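Local atomic coordinates of phosphatase (Mycoplasma pneumoniae M129, PDB entry 1T71), a protein that is a putative iron-dependent phosphatase or phosphodiesterase of the YmdB-like family, probably hydrolysing phosphate esters such as 2',3'-cyclic nucleotides at a two-iron centre. Residues Tyr14-Ala17 with Gly18-Ile22; Gln28-Lys32 with Tyr33-Leu37. All blocks are in the same frame, centred on the assembly; numbering follows the deposited sequence.

Interaction 1 (Tyr14-Ala17 with Gly18-Ile22)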
ATOM      1  N   TYR A  14      -2.366  -7.364   5.344  1.00 22.05           N
ATOM      2  CA  TYR A  14      -2.733  -8.721   4.954  1.00 21.88           C
ATOM      3  C   TYR A  14      -3.265  -9.602   6.092  1.00 22.73           C
ATOM      4  O   TYR A  14      -2.515 -10.021   6.981  1.00 20.55           O
ATOM      5  CB  TYR A  14      -1.501  -9.373   4.304  1.00 23.59           C
ATOM      6  CG  TYR A  14      -1.743 -10.673   3.565  1.00 24.29           C
ATOM      7  CD1 TYR A  14      -2.189 -11.820   4.234  1.00 24.23           C
ATOM      8  CD2 TYR A  14      -1.494 -10.766   2.196  1.00 23.94           C
ATOM      9  CE1 TYR A  14      -2.377 -13.030   3.550  1.00 24.17           C
ATOM     10  CE2 TYR A  14      -1.681 -11.964   1.503  1.00 25.21           C
ATOM     11  CZ  TYR A  14      -2.121 -13.087   2.185  1.00 25.90           C
ATOM     12  OH  TYR A  14      -2.298 -14.260   1.494  1.00 29.31           O
ATOM     13  N   GLY A  15      -4.568  -9.876   6.048  1.00 22.12           N
ATOM     14  CA  GLY A  15      -5.196 -10.737   7.035  1.00 22.85           C
ATOM     15  C   GLY A  15      -5.208 -10.293   8.485  1.00 24.46           C
ATOM     16  O   GLY A  15      -4.934  -9.137   8.813  1.00 23.14           O
ATOM     17  N   LYS A  16      -5.531 -11.238   9.363  1.00 26.00           N
ATOM     18  CA  LYS A  16      -5.601 -10.975  10.795  1.00 26.45           C
ATOM     19  C   LYS A  16      -4.235 -10.577  11.337  1.00 24.98           C
ATOM     20  O   LYS A  16      -4.127  -9.693  12.188  1.00 24.10           O
ATOM     21  CB  LYS A  16      -6.105 -12.221  11.534  1.00 35.21           C
ATOM     22  CG  LYS A  16      -6.336 -12.003  13.023  1.00 40.88           C
ATOM     23  CD  LYS A  16      -6.810 -13.275  13.725  1.00 43.56           C
ATOM     24  CE  LYS A  16      -8.059 -13.873  13.067  1.00 48.68           C
ATOM     25  NZ  LYS A  16      -9.243 -12.954  13.052  1.00 50.45           N
ATOM     26  N   ALA A  17      -3.187 -11.225  10.842  1.00 22.80           N
ATOM     27  CA  ALA A  17      -1.845 -10.917  11.313  1.00 22.43           C
ATOM     28  C   ALA A  17      -1.486  -9.459  11.033  1.00 22.28           C
ATOM     29  O   ALA A  17      -0.904  -8.783  11.879  1.00 22.18           O
ATOM     30  CB  ALA A  17      -0.834 -11.838  10.658  1.00 19.11           C
ATOM     31  N   GLY A  18      -1.830  -8.977   9.848  1.00 24.22           N
ATOM     32  CA  GLY A  18      -1.515  -7.601   9.521  1.00 25.00           C
ATOM     33  C   GLY A  18      -2.340  -6.661  10.375  1.00 25.98           C
ATOM     34  O   GLY A  18      -1.833  -5.677  10.913  1.00 24.12           O
ATOM     35  N   ARG A  19      -3.623  -6.975  10.500  1.00 27.38           N
ATOM     36  CA  ARG A  19      -4.538  -6.159  11.288  1.00 29.76           C
ATOM     37  C   ARG A  19      -4.048  -6.020  12.722  1.00 28.34           C
ATOM     38  O   ARG A  19      -4.001  -4.918  13.263  1.00 26.77           O
ATOM     39  CB  ARG A  19      -5.943  -6.776  11.269  1.00 30.39           C
ATOM     40  CG  ARG A  19      -6.979  -5.909  10.570  1.00 34.72           C
ATOM     41  CD  ARG A  19      -8.350  -6.578  10.527  1.00 36.05           C
ATOM     42  NE  ARG A  19      -8.403  -7.582   9.474  1.00 40.67           N
ATOM     43  CZ  ARG A  19      -8.578  -8.881   9.674  1.00 37.76           C
ATOM     44  NH1 ARG A  19      -8.725  -9.357  10.900  1.00 36.55           N
ATOM     45  NH2 ARG A  19      -8.599  -9.704   8.636  1.00 37.96           N
ATOM     46  N   ASN A  20      -3.667  -7.141  13.327  1.00 27.10           N
ATOM     47  CA  ASN A  20      -3.196  -7.142  14.706  1.00 28.12           C
ATOM     48  C   ASN A  20      -1.884  -6.422  14.981  1.00 27.83           C
ATOM     49  O   ASN A  20      -1.767  -5.711  15.980  1.00 27.32           O
ATOM     50  CB  ASN A  20      -3.108  -8.579  15.221  1.00 38.15           C
ATOM     51  CG  ASN A  20      -4.472  -9.167  15.511  1.00 41.60           C
ATOM     52  OD1 ASN A  20      -4.639 -10.385  15.564  1.00 44.45           O
ATOM     53  ND2 ASN A  20      -5.461  -8.296  15.711  1.00 40.83           N
ATOM     54  N   ILE A  21      -0.888  -6.589  14.118  1.00 27.44           N
ATOM     55  CA  ILE A  21       0.374  -5.920  14.388  1.00 27.18           C
ATOM     56  C   ILE A  21       0.232  -4.405  14.219  1.00 27.03           C
ATOM     57  O   ILE A  21       0.983  -3.640  14.820  1.00 26.31           O
ATOM     58  CB  ILE A  21       1.518  -6.467  13.494  1.00 25.34           C
ATOM     59  CG1 ILE A  21       2.860  -5.925  13.996  1.00 25.08           C
ATOM     60  CG2 ILE A  21       1.284  -6.094  12.030  1.00 24.04           C
ATOM     61  CD1 ILE A  21       4.071  -6.586  13.354  1.00 24.63           C
ATOM     62  N   ILE A  22      -0.740  -3.974  13.418  1.00 24.15           N
ATOM     63  CA  ILE A  22      -0.959  -2.546  13.220  1.00 26.86           C
ATOM     64  C   ILE A  22      -1.686  -1.961  14.434  1.00 28.40           C
ATOM     65  O   ILE A  22      -1.375  -0.861  14.893  1.00 29.09           O
ATOM     66  CB  ILE A  22      -1.790  -2.266  11.945  1.00 27.35           C
ATOM     67  CG1 ILE A  22      -0.928  -2.510  10.703  1.00 28.20           C
ATOM     68  CG2 ILE A  22      -2.322  -0.834  11.969  1.00 27.56           C
ATOM     69  CD1 ILE A  22      -1.626  -2.212   9.399  1.00 27.15           C
TER
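Arg19 folds its guanidinium group back over the backbone at the start of its own helix. One face of the flat group covers the link between Gly15 and Lys16. NH2 lies 3.4 Å from Gly15 C, and NH1 lies 3.5 Å from Lys16 CA. The bend comes at chi3, -79°, which turns the head of the chain back toward the first turn. These are packing contacts with the peptide. The polar partner of NH2 is elsewhere, at Thr45 O, to which it is hydrogen-bonded.

Lys16 crosses Arg19 at a slant. Its NZ comes within 4.2 Å of Arg19 NH1, so two like charges lie close together at this corner. Lys16 also runs beside Asn20, both side chains pointing the same way, with CG of Lys16 3.5 Å from OD1 of Asn20.

Four backbone N-H groups reach back four residues. Gly18 N donates to Tyr14 O at 3.1 Å, but it sits above the carbonyl plane and the bond is bent (144°). The other three, from Arg19, Asn20 and Ile21 to the carbonyls of Gly15, Lys16 and Ala17, are much straighter. Gly18 lies close against the backbone of Tyr14 and Gly15. Gly15, with phi 63°, makes the turn into the helix.

This first turn follows strand 12-13 and borders the two-iron centre. The Tyr14 side chain is about 4 Å from those of Asn44 and His185, both ligands of one iron, and Gly15 shares a backbone hydrogen bond with Asn44. Arg19 packs on helix 53-62, Ile21 reaches strand 241-249, and Ile22 touches both that strand and strand 206-207.

Interaction 2 (Gln28-Lys32 with Tyr33-Leu37)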
ATOM      1  N   GLN A  28       2.128   3.730  19.209  1.00 30.65           N
ATOM      2  CA  GLN A  28       3.537   3.892  19.554  1.00 32.54           C
ATOM      3  C   GLN A  28       4.309   4.570  18.428  1.00 31.96           C
ATOM      4  O   GLN A  28       5.081   5.498  18.662  1.00 32.82           O
ATOM      5  CB  GLN A  28       4.156   2.527  19.840  1.00 65.59           C
ATOM      6  CG  GLN A  28       3.400   1.709  20.880  1.00 72.04           C
ATOM      7  CD  GLN A  28       3.844   0.254  20.926  1.00 76.46           C
ATOM      8  OE1 GLN A  28       3.340  -0.534  21.731  1.00 77.36           O
ATOM      9  NE2 GLN A  28       4.792  -0.110  20.058  1.00 77.76           N
ATOM     10  N   LEU A  29       4.100   4.087  17.208  1.00 29.24           N
ATOM     11  CA  LEU A  29       4.767   4.626  16.033  1.00 29.56           C
ATOM     12  C   LEU A  29       4.322   6.059  15.775  1.00 30.53           C
ATOM     13  O   LEU A  29       5.147   6.939  15.514  1.00 29.51           O
ATOM     14  CB  LEU A  29       4.463   3.751  14.810  1.00 31.83           C
ATOM     15  CG  LEU A  29       5.080   2.345  14.821  1.00 32.61           C
ATOM     16  CD1 LEU A  29       4.475   1.489  13.714  1.00 31.06           C
ATOM     17  CD2 LEU A  29       6.589   2.452  14.648  1.00 30.89           C
ATOM     18  N   LYS A  30       3.018   6.292  15.847  1.00 36.19           N
ATOM     19  CA  LYS A  30       2.480   7.627  15.621  1.00 38.65           C
ATOM     20  C   LYS A  30       3.122   8.591  16.618  1.00 39.18           C
ATOM     21  O   LYS A  30       3.447   9.731  16.287  1.00 37.90           O
ATOM     22  CB  LYS A  30       0.957   7.616  15.785  1.00 54.33           C
ATOM     23  CG  LYS A  30       0.276   8.903  15.349  1.00 58.45           C
ATOM     24  CD  LYS A  30      -1.244   8.788  15.378  1.00 61.90           C
ATOM     25  CE  LYS A  30      -1.765   8.675  16.800  1.00 65.11           C
ATOM     26  NZ  LYS A  30      -1.401   9.878  17.617  1.00 67.45           N
ATOM     27  N   SER A  31       3.321   8.109  17.840  1.00 40.55           N
ATOM     28  CA  SER A  31       3.929   8.915  18.887  1.00 40.56           C
ATOM     29  C   SER A  31       5.414   9.141  18.630  1.00 39.77           C
ATOM     30  O   SER A  31       5.900  10.267  18.697  1.00 39.10           O
ATOM     31  CB  SER A  31       3.749   8.233  20.244  1.00 45.18           C
ATOM     32  OG  SER A  31       4.506   8.896  21.244  1.00 48.13           O
ATOM     33  N   LYS A  32       6.131   8.061  18.338  1.00 38.74           N
ATOM     34  CA  LYS A  32       7.569   8.136  18.080  1.00 38.07           C
ATOM     35  C   LYS A  32       7.960   9.133  16.990  1.00 37.65           C
ATOM     36  O   LYS A  32       8.969   9.832  17.112  1.00 37.76           O
ATOM     37  CB  LYS A  32       8.103   6.752  17.708  1.00 47.08           C
ATOM     38  CG  LYS A  32       9.546   6.750  17.248  1.00 47.97           C
ATOM     39  CD  LYS A  32      10.029   5.345  16.918  1.00 48.65           C
ATOM     40  CE  LYS A  32      11.484   5.376  16.464  1.00 49.88           C
ATOM     41  NZ  LYS A  32      12.044   4.013  16.283  1.00 52.61           N
ATOM     42  N   TYR A  33       7.170   9.201  15.924  1.00 35.37           N
ATOM     43  CA  TYR A  33       7.475  10.113  14.824  1.00 34.48           C
ATOM     44  C   TYR A  33       6.677  11.409  14.871  1.00 34.87           C
ATOM     45  O   TYR A  33       6.864  12.283  14.021  1.00 34.24           O
ATOM     46  CB  TYR A  33       7.219   9.433  13.473  1.00 33.53           C
ATOM     47  CG  TYR A  33       8.167   8.306  13.147  1.00 33.59           C
ATOM     48  CD1 TYR A  33       7.766   6.972  13.246  1.00 34.25           C
ATOM     49  CD2 TYR A  33       9.470   8.573  12.738  1.00 32.29           C
ATOM     50  CE1 TYR A  33       8.644   5.934  12.941  1.00 32.16           C
ATOM     51  CE2 TYR A  33      10.354   7.545  12.435  1.00 32.24           C
ATOM     52  CZ  TYR A  33       9.937   6.234  12.538  1.00 33.54           C
ATOM     53  OH  TYR A  33      10.823   5.229  12.252  1.00 34.71           O
ATOM     54  N   GLN A  34       5.801  11.538  15.865  1.00 35.09           N
ATOM     55  CA  GLN A  34       4.961  12.721  15.979  1.00 35.58           C
ATOM     56  C   GLN A  34       4.208  12.855  14.671  1.00 35.25           C
ATOM     57  O   GLN A  34       4.030  13.954  14.155  1.00 36.29           O
ATOM     58  CB  GLN A  34       5.800  13.978  16.214  1.00 45.76           C
ATOM     59  CG  GLN A  34       6.237  14.188  17.654  1.00 49.28           C
ATOM     60  CD  GLN A  34       5.064  14.195  18.629  1.00 51.62           C
ATOM     61  OE1 GLN A  34       4.576  13.139  19.047  1.00 53.33           O
ATOM     62  NE2 GLN A  34       4.596  15.387  18.984  1.00 53.38           N
ATOM     63  N   ALA A  35       3.774  11.723  14.132  1.00 35.09           N
ATOM     64  CA  ALA A  35       3.053  11.710  12.869  1.00 34.47           C
ATOM     65  C   ALA A  35       1.753  12.478  12.977  1.00 34.49           C
ATOM     66  O   ALA A  35       1.107  12.481  14.023  1.00 35.65           O
ATOM     67  CB  ALA A  35       2.771  10.276  12.440  1.00 33.80           C
ATOM     68  N   ASP A  36       1.378  13.133  11.886  1.00 36.16           N
ATOM     69  CA  ASP A  36       0.144  13.898  11.824  1.00 34.61           C
ATOM     70  C   ASP A  36      -0.915  13.073  11.110  1.00 35.30           C
ATOM     71  O   ASP A  36      -2.102  13.170  11.416  1.00 35.42           O
ATOM     72  CB  ASP A  36       0.362  15.195  11.038  1.00 38.16           C
ATOM     73  CG  ASP A  36       1.308  16.151  11.736  1.00 39.30           C
ATOM     74  OD1 ASP A  36       0.988  16.591  12.865  1.00 37.67           O
ATOM     75  OD2 ASP A  36       2.369  16.463  11.156  1.00 37.32           O
ATOM     76  N   LEU A  37      -0.472  12.251  10.161  1.00 34.94           N
ATOM     77  CA  LEU A  37      -1.380  11.439   9.365  1.00 33.16           C
ATOM     78  C   LEU A  37      -0.853  10.033   9.098  1.00 33.33           C
ATOM     79  O   LEU A  37       0.354   9.823   8.970  1.00 32.56           O
ATOM     80  CB  LEU A  37      -1.635  12.146   8.035  1.00 32.07           C
ATOM     81  CG  LEU A  37      -2.326  13.507   8.122  1.00 33.94           C
ATOM     82  CD1 LEU A  37      -2.179  14.250   6.807  1.00 33.36           C
ATOM     83  CD2 LEU A  37      -3.792  13.309   8.481  1.00 33.42           C
TER
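Tyr33 lays its ring beside Leu29, at a helix end finished by a Schellman motif. Its CB lies 3.8 Å from Leu29 O, the carbonyl that accepts the Tyr33 backbone N-H. With CG beside the backbone N (chi1 -68°), the ring turns back along the last turn. CD1 comes to 3.5 Å from Leu29 O, which lies at the ring edge near its plane. CE1 then meets Leu29 CD2 at 4.4 Å, a loose apolar contact. Over one face of the ring is CG of Lys32, whose chain runs on extended. At the tip, OH is hydrogen-bonded to Glu261 OE2. The ring also stacks with Phe247 and touches Ile263 of strand 259-267, so the whole side chain joins the helix end to the sheet.

The cap itself is made by the backbone. Gln34 is the first residue to leave helical geometry, and its positive phi (56°) swings the chain away from the helix axis. Its N-H points back to Ser31 O at 3.1 Å. That donor stands far above the carbonyl plane and the bond is bent. Ala35 N reaches further back, to Lys30 O at 3.0 Å, and approaches in the carbonyl plane. Together these bonds use carbonyls that a continuing helix would otherwise have taken up.

Past the turn the chain heads for strand 37-41, which pairs with strand 6-10. Ala35 turns its CB toward the helix and also packs on Ile8 of strand 6-10. The exposed Lys30 chain passes Ala35 before bending at chi3 and chi4. Its CG lies 4.1 Å from Ala35 CB and 3.9 Å from Ala35 O.

Interactions 1 and 2 involve consecutive helices, 15-23 and 26-33, and mark opposite events. Residues 14-22 start the first helix; residues 28-37 end the second and hand the chain on to strand 37-41. Their centres are 19 Å apart and they do not touch. Interaction 1 is mostly buried and borders the iron site. It relies on glycines, backbone bonds and an arginine laid over a peptide. Interaction 2 is more exposed and lies away from the annotated sites. Its lysines are exposed, while Tyr33 and Leu29 meet the sheet. Both interactions meet the same sheet at strand 241-249; interaction 2 also reaches strand 259-267.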